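PDB 3GDO: scyllo-inositol 2-dehydrogenase (NADP(+)) IolW from Bacillus subtilis subsp. subtilis, which catalyses the reversible NADPH-dependent reduction of scyllo-inosose to scyllo-inositol and cannot use NADH in its place. Local coordinates for residues L15-V27 with Q256-D268. Numbering follows the deposited sequence. Where two conformers were deposited one is given.
Sequences LSGSVFHGPLLDV and QEDALRAGRKPED
Helix 15-26, the first helix of the Rossmann fold, which begins in a sequence (including Gly17) consistent with a GxGxxG dinucleotide-binding turn, packs against helix 256-261 of the C-terminal alpha/beta domain. Their axes come within 9.0 Å and cross nearly at right angles, at 99°. Leu260 is the knob, set in a hole formed by Val19, Phe20, Pro23 and Leu24; its CD2 lies 4.0 Å from Pro23 CB, and its CB 3.8 Å from Val19 CG1. That methyl stands anti to the backbone N of Val19 (chi1 179°) and also rests against the carbonyl of Leu260. Beside the knob, the Phe20 ring and the Glu257 carboxylate are stacked with planes 7° apart, OE1 standing 3.7 Å above the ring centre; OE1 also makes a salt bridge with Arg125. The edge of the same ring meets Arg261: NH2 lies near the ring plane, while Phe20 CZ sits 3.7 Å above the guanidinium plane, toward its rim. With an alanine in place of Phe20, a gap is likely to open beside Leu260, the Glu257 carboxylate losing its stacking face and the Arg261 guanidinium its ring edge. Beyond the Schellman motif that ends helix 256-261, with Gly263 as its C-prime residue, the chain returns to the far end of helix 15-26. There Pro266 CG packs 3.7 Å from Leu24 CD2, and Lys265, bent at chi3 and chi4, brings NZ to 3.4 Å from Asp26 OD2 in a salt bridge. Leu303 of helix 303-315 touches Leu24, Val27 and Pro266, joining both segments, while Leu25 turns to strand 31-37 of the parallel sheet.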
ATOM      1  N   LEU B  15     -19.935 -14.074 -21.890  1.00 37.16           N
ATOM      2  CA  LEU B  15     -18.536 -13.657 -21.922  1.00 37.39           C
ATOM      3  C   LEU B  15     -17.528 -14.779 -21.535  1.00 36.61           C
ATOM      4  O   LEU B  15     -16.563 -15.006 -22.261  1.00 34.77           O
ATOM      5  CB  LEU B  15     -18.367 -12.438 -20.995  1.00 37.80           C
ATOM      6  CG  LEU B  15     -16.969 -11.818 -20.879  1.00 40.67           C
ATOM      7  CD1 LEU B  15     -16.514 -11.174 -22.196  1.00 40.55           C
ATOM      8  CD2 LEU B  15     -16.924 -10.805 -19.714  1.00 40.47           C
ATOM      9  N   SER B  16     -17.734 -15.443 -20.392  1.00 36.83           N
ATOM     10  CA  SER B  16     -16.806 -16.518 -19.968  1.00 37.90           C
ATOM     11  C   SER B  16     -16.789 -17.631 -20.969  1.00 37.13           C
ATOM     12  O   SER B  16     -15.731 -18.048 -21.379  1.00 38.22           O
ATOM     13  CB  SER B  16     -17.173 -17.136 -18.634  1.00 37.94           C
ATOM     14  OG  SER B  16     -17.398 -16.116 -17.708  1.00 40.95           O
ATOM     15  N   GLY B  17     -17.966 -18.110 -21.377  1.00 37.99           N
ATOM     16  CA  GLY B  17     -18.032 -19.280 -22.262  1.00 36.53           C
ATOM     17  C   GLY B  17     -17.405 -19.039 -23.617  1.00 36.64           C
ATOM     18  O   GLY B  17     -16.529 -19.811 -24.063  1.00 37.30           O
ATOM     19  N   SER B  18     -17.822 -17.945 -24.258  1.00 35.92           N
ATOM     20  CA  SER B  18     -17.448 -17.622 -25.648  1.00 35.03           C
ATOM     21  C   SER B  18     -16.105 -16.940 -25.801  1.00 34.48           C
ATOM     22  O   SER B  18     -15.513 -16.958 -26.885  1.00 33.95           O
ATOM     23  CB  SER B  18     -18.504 -16.705 -26.273  1.00 35.77           C
ATOM     24  OG  SER B  18     -18.501 -15.438 -25.600  1.00 36.93           O
ATOM     25  N   VAL B  19     -15.640 -16.278 -24.749  1.00 34.60           N
ATOM     26  CA  VAL B  19     -14.389 -15.509 -24.862  1.00 34.31           C
ATOM     27  C   VAL B  19     -13.274 -16.121 -24.015  1.00 33.83           C
ATOM     28  O   VAL B  19     -12.153 -16.262 -24.479  1.00 33.76           O
ATOM     29  CB  VAL B  19     -14.585 -13.995 -24.504  1.00 34.20           C
ATOM     30  CG1 VAL B  19     -13.260 -13.239 -24.619  1.00 33.38           C
ATOM     31  CG2 VAL B  19     -15.642 -13.342 -25.438  1.00 34.21           C
ATOM     32  N   PHE B  20     -13.568 -16.473 -22.774  1.00 34.03           N
ATOM     33  CA  PHE B  20     -12.476 -16.917 -21.847  1.00 35.05           C
ATOM     34  C   PHE B  20     -12.174 -18.434 -21.868  1.00 35.02           C
ATOM     35  O   PHE B  20     -11.064 -18.838 -21.531  1.00 35.45           O
ATOM     36  CB  PHE B  20     -12.686 -16.402 -20.411  1.00 35.27           C
ATOM     37  CG  PHE B  20     -12.835 -14.863 -20.313  1.00 38.40           C
ATOM     38  CD1 PHE B  20     -12.060 -14.003 -21.106  1.00 40.46           C
ATOM     39  CD2 PHE B  20     -13.747 -14.300 -19.421  1.00 40.73           C
ATOM     40  CE1 PHE B  20     -12.200 -12.583 -21.029  1.00 40.99           C
ATOM     41  CE2 PHE B  20     -13.913 -12.887 -19.328  1.00 40.77           C
ATOM     42  CZ  PHE B  20     -13.138 -12.028 -20.126  1.00 41.93           C
ATOM     43  N   HIS B  21     -13.141 -19.264 -22.275  1.00 34.67           N
ATOM     44  CA  HIS B  21     -12.948 -20.723 -22.216  1.00 35.45           C
ATOM     45  C   HIS B  21     -12.916 -21.374 -23.579  1.00 35.32           C
ATOM     46  O   HIS B  21     -11.960 -22.090 -23.924  1.00 36.81           O
ATOM     47  CB  HIS B  21     -14.006 -21.374 -21.303  1.00 34.36           C
ATOM     48  CG  HIS B  21     -13.827 -21.025 -19.857  1.00 36.21           C
ATOM     49  ND1 HIS B  21     -13.067 -21.788 -18.992  1.00 34.49           N
ATOM     50  CD2 HIS B  21     -14.296 -19.977 -19.124  1.00 38.34           C
ATOM     51  CE1 HIS B  21     -13.102 -21.244 -17.782  1.00 36.45           C
ATOM     52  NE2 HIS B  21     -13.823 -20.131 -17.841  1.00 37.24           N
ATOM     53  N   GLY B  22     -13.971 -21.121 -24.345  1.00 36.18           N
ATOM     54  CA  GLY B  22     -14.144 -21.634 -25.686  1.00 36.35           C
ATOM     55  C   GLY B  22     -12.932 -21.555 -26.571  1.00 37.33           C
ATOM     56  O   GLY B  22     -12.503 -22.579 -27.082  1.00 37.72           O
ATOM     57  N   PRO B  23     -12.366 -20.343 -26.758  1.00 37.46           N
ATOM     58  CA  PRO B  23     -11.223 -20.191 -27.644  1.00 37.49           C
ATOM     59  C   PRO B  23      -9.998 -20.977 -27.176  1.00 37.82           C
ATOM     60  O   PRO B  23      -9.183 -21.392 -28.001  1.00 38.89           O
ATOM     61  CB  PRO B  23     -10.938 -18.684 -27.573  1.00 38.04           C
ATOM     62  CG  PRO B  23     -12.210 -18.072 -27.287  1.00 36.31           C
ATOM     63  CD  PRO B  23     -12.946 -19.032 -26.401  1.00 37.84           C
ATOM     64  N   LEU B  24      -9.835 -21.153 -25.869  1.00 37.94           N
ATOM     65  CA  LEU B  24      -8.675 -21.889 -25.357  1.00 37.82           C
ATOM     66  C   LEU B  24      -8.863 -23.399 -25.597  1.00 38.59           C
ATOM     67  O   LEU B  24      -7.945 -24.094 -26.059  1.00 38.91           O
ATOM     68  CB  LEU B  24      -8.478 -21.605 -23.873  1.00 37.15           C
ATOM     69  CG  LEU B  24      -8.206 -20.142 -23.493  1.00 36.08           C
ATOM     70  CD1 LEU B  24      -7.972 -19.992 -22.009  1.00 33.75           C
ATOM     71  CD2 LEU B  24      -7.022 -19.583 -24.286  1.00 36.22           C
ATOM     72  N   LEU B  25     -10.060 -23.887 -25.274  1.00 38.86           N
ATOM     73  CA  LEU B  25     -10.401 -25.302 -25.451  1.00 39.39           C
ATOM     74  C   LEU B  25     -10.282 -25.660 -26.923  1.00 40.49           C
ATOM     75  O   LEU B  25      -9.704 -26.681 -27.269  1.00 41.04           O
ATOM     76  CB  LEU B  25     -11.789 -25.619 -24.893  1.00 38.48           C
ATOM     77  CG  LEU B  25     -11.958 -25.571 -23.361  1.00 36.64           C
ATOM     78  CD1 LEU B  25     -13.427 -25.597 -22.942  1.00 38.61           C
ATOM     79  CD2 LEU B  25     -11.237 -26.731 -22.720  1.00 39.29           C
ATOM     80  N   ASP B  26     -10.736 -24.752 -27.777  1.00 41.43           N
ATOM     81  CA  ASP B  26     -10.627 -24.863 -29.236  1.00 41.67           C
ATOM     82  C   ASP B  26      -9.226 -25.133 -29.802  1.00 42.13           C
ATOM     83  O   ASP B  26      -9.116 -25.793 -30.831  1.00 41.80           O
ATOM     84  CB  ASP B  26     -11.234 -23.610 -29.887  1.00 41.71           C
ATOM     85  CG  ASP B  26     -11.277 -23.688 -31.402  1.00 43.87           C
ATOM     86  OD1 ASP B  26     -12.058 -24.508 -31.918  1.00 45.76           O
ATOM     87  OD2 ASP B  26     -10.547 -22.922 -32.077  1.00 44.98           O
ATOM     88  N   VAL B  27      -8.157 -24.614 -29.194  1.00 42.59           N
ATOM     89  CA  VAL B  27      -6.822 -24.868 -29.779  1.00 43.30           C
ATOM     90  C   VAL B  27      -6.110 -26.111 -29.222  1.00 43.06           C
ATOM     91  O   VAL B  27      -5.012 -26.436 -29.647  1.00 43.15           O
ATOM     92  CB  VAL B  27      -5.866 -23.635 -29.767  1.00 43.65           C
ATOM     93  CG1 VAL B  27      -6.502 -22.451 -30.483  1.00 43.80           C
ATOM     94  CG2 VAL B  27      -5.469 -23.261 -28.328  1.00 45.21           C
ATOM     95  N   GLN B 256      -3.540 -11.413 -21.845  1.00 35.20           N
ATOM     96  CA  GLN B 256      -4.367 -12.501 -22.458  1.00 35.06           C
ATOM     97  C   GLN B 256      -5.876 -12.263 -22.568  1.00 35.30           C
ATOM     98  O   GLN B 256      -6.473 -12.506 -23.622  1.00 34.28           O
ATOM     99  CB  GLN B 256      -4.114 -13.830 -21.797  1.00 34.24           C
ATOM    100  CG  GLN B 256      -2.670 -14.295 -21.851  1.00 33.93           C
ATOM    101  CD  GLN B 256      -2.512 -15.521 -21.032  1.00 36.53           C
ATOM    102  OE1 GLN B 256      -2.792 -16.643 -21.504  1.00 33.83           O
ATOM    103  NE2 GLN B 256      -2.141 -15.331 -19.756  1.00 32.42           N
ATOM    104  N   GLU B 257      -6.514 -11.806 -21.494  1.00 35.84           N
ATOM    105  CA  GLU B 257      -7.929 -11.506 -21.613  1.00 37.02           C
ATOM    106  C   GLU B 257      -8.257 -10.504 -22.720  1.00 37.23           C
ATOM    107  O   GLU B 257      -9.259 -10.669 -23.397  1.00 37.03           O
ATOM    108  CB  GLU B 257      -8.541 -11.079 -20.285  1.00 37.14           C
ATOM    109  CG  GLU B 257      -8.752 -12.266 -19.366  1.00 40.69           C
ATOM    110  CD  GLU B 257      -9.814 -11.991 -18.325  1.00 44.31           C
ATOM    111  OE1 GLU B 257     -10.259 -12.951 -17.672  1.00 44.55           O
ATOM    112  OE2 GLU B 257     -10.210 -10.815 -18.169  1.00 44.07           O
ATOM    113  N   ASP B 258      -7.425  -9.481 -22.915  1.00 38.36           N
ATOM    114  CA  ASP B 258      -7.666  -8.514 -23.995  1.00 38.80           C
ATOM    115  C   ASP B 258      -7.459  -9.140 -25.357  1.00 38.99           C
ATOM    116  O   ASP B 258      -8.221  -8.857 -26.274  1.00 39.27           O
ATOM    117  CB  ASP B 258      -6.776  -7.258 -23.888  1.00 39.66           C
ATOM    118  CG  ASP B 258      -7.249  -6.298 -22.816  1.00 41.62           C
ATOM    119  OD1 ASP B 258      -8.341  -6.495 -22.241  1.00 43.93           O
ATOM    120  OD2 ASP B 258      -6.517  -5.335 -22.536  1.00 46.19           O
ATOM    121  N   ALA B 259      -6.420  -9.950 -25.504  1.00 38.24           N
ATOM    122  CA  ALA B 259      -6.249 -10.692 -26.763  1.00 38.78           C
ATOM    123  C   ALA B 259      -7.493 -11.549 -27.072  1.00 38.59           C
ATOM    124  O   ALA B 259      -7.976 -11.555 -28.211  1.00 37.68           O
ATOM    125  CB  ALA B 259      -4.996 -11.561 -26.719  1.00 38.07           C
ATOM    126  N   LEU B 260      -8.022 -12.237 -26.054  1.00 38.87           N
ATOM    127  CA  LEU B 260      -9.234 -13.064 -26.203  1.00 39.02           C
ATOM    128  C   LEU B 260     -10.460 -12.234 -26.548  1.00 39.98           C
ATOM    129  O   LEU B 260     -11.272 -12.653 -27.356  1.00 39.40           O
ATOM    130  CB  LEU B 260      -9.508 -13.899 -24.932  1.00 38.76           C
ATOM    131  CG  LEU B 260      -8.513 -15.024 -24.596  1.00 38.51           C
ATOM    132  CD1 LEU B 260      -8.738 -15.532 -23.171  1.00 37.16           C
ATOM    133  CD2 LEU B 260      -8.580 -16.176 -25.634  1.00 34.67           C
ATOM    134  N   ARG B 261     -10.613 -11.055 -25.931  1.00 41.16           N
ATOM    135  CA  ARG B 261     -11.730 -10.153 -26.289  1.00 41.57           C
ATOM    136  C   ARG B 261     -11.618  -9.668 -27.744  1.00 42.41           C
ATOM    137  O   ARG B 261     -12.625  -9.479 -28.408  1.00 42.25           O
ATOM    138  CB  ARG B 261     -11.824  -8.963 -25.347  1.00 41.39           C
ATOM    139  CG  ARG B 261     -12.260  -9.281 -23.905  1.00 41.75           C
ATOM    140  CD  ARG B 261     -11.884  -8.079 -23.025  1.00 40.66           C
ATOM    141  NE  ARG B 261     -12.346  -8.190 -21.643  1.00 42.65           N
ATOM    142  CZ  ARG B 261     -13.619  -8.106 -21.268  1.00 40.93           C
ATOM    143  NH1 ARG B 261     -14.570  -7.924 -22.173  1.00 43.46           N
ATOM    144  NH2 ARG B 261     -13.945  -8.196 -19.992  1.00 40.42           N
ATOM    145  N   ALA B 262     -10.403  -9.499 -28.239  1.00 43.15           N
ATOM    146  CA  ALA B 262     -10.196  -9.074 -29.623  1.00 44.85           C
ATOM    147  C   ALA B 262     -10.317 -10.209 -30.652  1.00 46.06           C
ATOM    148  O   ALA B 262      -9.889 -10.041 -31.802  1.00 47.50           O
ATOM    149  CB  ALA B 262      -8.836  -8.397 -29.743  1.00 44.67           C
ATOM    150  N   GLY B 263     -10.848 -11.369 -30.247  1.00 46.27           N
ATOM    151  CA  GLY B 263     -10.940 -12.553 -31.127  1.00 46.44           C
ATOM    152  C   GLY B 263      -9.645 -13.259 -31.519  1.00 46.90           C
ATOM    153  O   GLY B 263      -9.639 -14.039 -32.471  1.00 47.67           O
ATOM    154  N   ARG B 264      -8.543 -13.017 -30.812  1.00 47.34           N
ATOM    155  CA  ARG B 264      -7.294 -13.731 -31.094  0.50 47.64           C
ATOM    156  C   ARG B 264      -7.232 -15.045 -30.304  1.00 47.95           C
ATOM    157  O   ARG B 264      -7.902 -15.205 -29.277  1.00 47.84           O
ATOM    158  CB  ARG B 264      -6.062 -12.848 -30.822  0.50 48.00           C
ATOM    159  CG  ARG B 264      -5.965 -11.592 -31.704  0.50 47.36           C
ATOM    160  CD  ARG B 264      -4.600 -10.891 -31.594  0.50 47.13           C
ATOM    161  NE  ARG B 264      -4.440 -10.105 -30.366  0.50 46.12           N
ATOM    162  CZ  ARG B 264      -4.807  -8.833 -30.242  0.50 45.20           C
ATOM    163  NH1 ARG B 264      -5.359  -8.215 -31.271  0.50 45.39           N
ATOM    164  NH2 ARG B 264      -4.634  -8.182 -29.094  0.50 44.95           N
ATOM    165  N   LYS B 265      -6.443 -15.985 -30.804  1.00 48.54           N
ATOM    166  CA  LYS B 265      -6.316 -17.319 -30.224  1.00 49.69           C
ATOM    167  C   LYS B 265      -4.858 -17.553 -29.989  1.00 49.07           C
ATOM    168  O   LYS B 265      -4.059 -16.935 -30.656  1.00 48.50           O
ATOM    169  CB  LYS B 265      -6.799 -18.386 -31.221  1.00 50.29           C
ATOM    170  CG  LYS B 265      -8.275 -18.741 -31.129  1.00 53.23           C
ATOM    171  CD  LYS B 265      -8.622 -19.876 -32.087  1.00 55.72           C
ATOM    172  CE  LYS B 265     -10.013 -19.688 -32.674  1.00 58.90           C
ATOM    173  NZ  LYS B 265     -11.055 -19.547 -31.586  1.00 59.89           N
ATOM    174  N   PRO B 266      -4.505 -18.454 -29.053  1.00 49.40           N
ATOM    175  CA  PRO B 266      -3.097 -18.859 -28.906  1.00 50.43           C
ATOM    176  C   PRO B 266      -2.636 -19.722 -30.095  1.00 52.01           C
ATOM    177  O   PRO B 266      -3.203 -20.785 -30.326  1.00 51.87           O
ATOM    178  CB  PRO B 266      -3.097 -19.686 -27.626  1.00 50.13           C
ATOM    179  CG  PRO B 266      -4.416 -19.409 -26.950  1.00 49.80           C
ATOM    180  CD  PRO B 266      -5.370 -19.052 -28.023  1.00 49.06           C
ATOM    181  N   GLU B 267      -1.640 -19.267 -30.851  1.00 53.26           N
ATOM    182  CA  GLU B 267      -1.253 -19.983 -32.071  1.00 55.59           C
ATOM    183  C   GLU B 267       0.235 -20.026 -32.287  1.00 56.23           C
ATOM    184  O   GLU B 267       0.714 -20.809 -33.112  1.00 56.61           O
ATOM    185  CB  GLU B 267      -1.918 -19.377 -33.297  1.00 55.62           C
ATOM    186  CG  GLU B 267      -3.252 -20.013 -33.629  1.00 59.83           C
ATOM    187  CD  GLU B 267      -4.255 -19.021 -34.198  1.00 63.71           C
ATOM    188  OE1 GLU B 267      -3.878 -17.845 -34.432  1.00 64.93           O
ATOM    189  OE2 GLU B 267      -5.426 -19.421 -34.412  1.00 66.84           O
ATOM    190  N   ASP B 268       0.965 -19.183 -31.558  1.00 56.86           N
ATOM    191  CA  ASP B 268       2.426 -19.201 -31.595  1.00 57.55           C
ATOM    192  C   ASP B 268       3.007 -18.797 -30.242  1.00 57.67           C
ATOM    193  O   ASP B 268       2.255 -18.536 -29.290  1.00 57.80           O
ATOM    194  CB  ASP B 268       2.952 -18.282 -32.699  1.00 57.81           C
ATOM    195  CG  ASP B 268       2.575 -16.839 -32.478  1.00 59.15           C
ATOM    196  OD1 ASP B 268       2.099 -16.201 -33.431  1.00 60.55           O
ATOM    197  OD2 ASP B 268       2.727 -16.336 -31.341  1.00 62.24           O
TER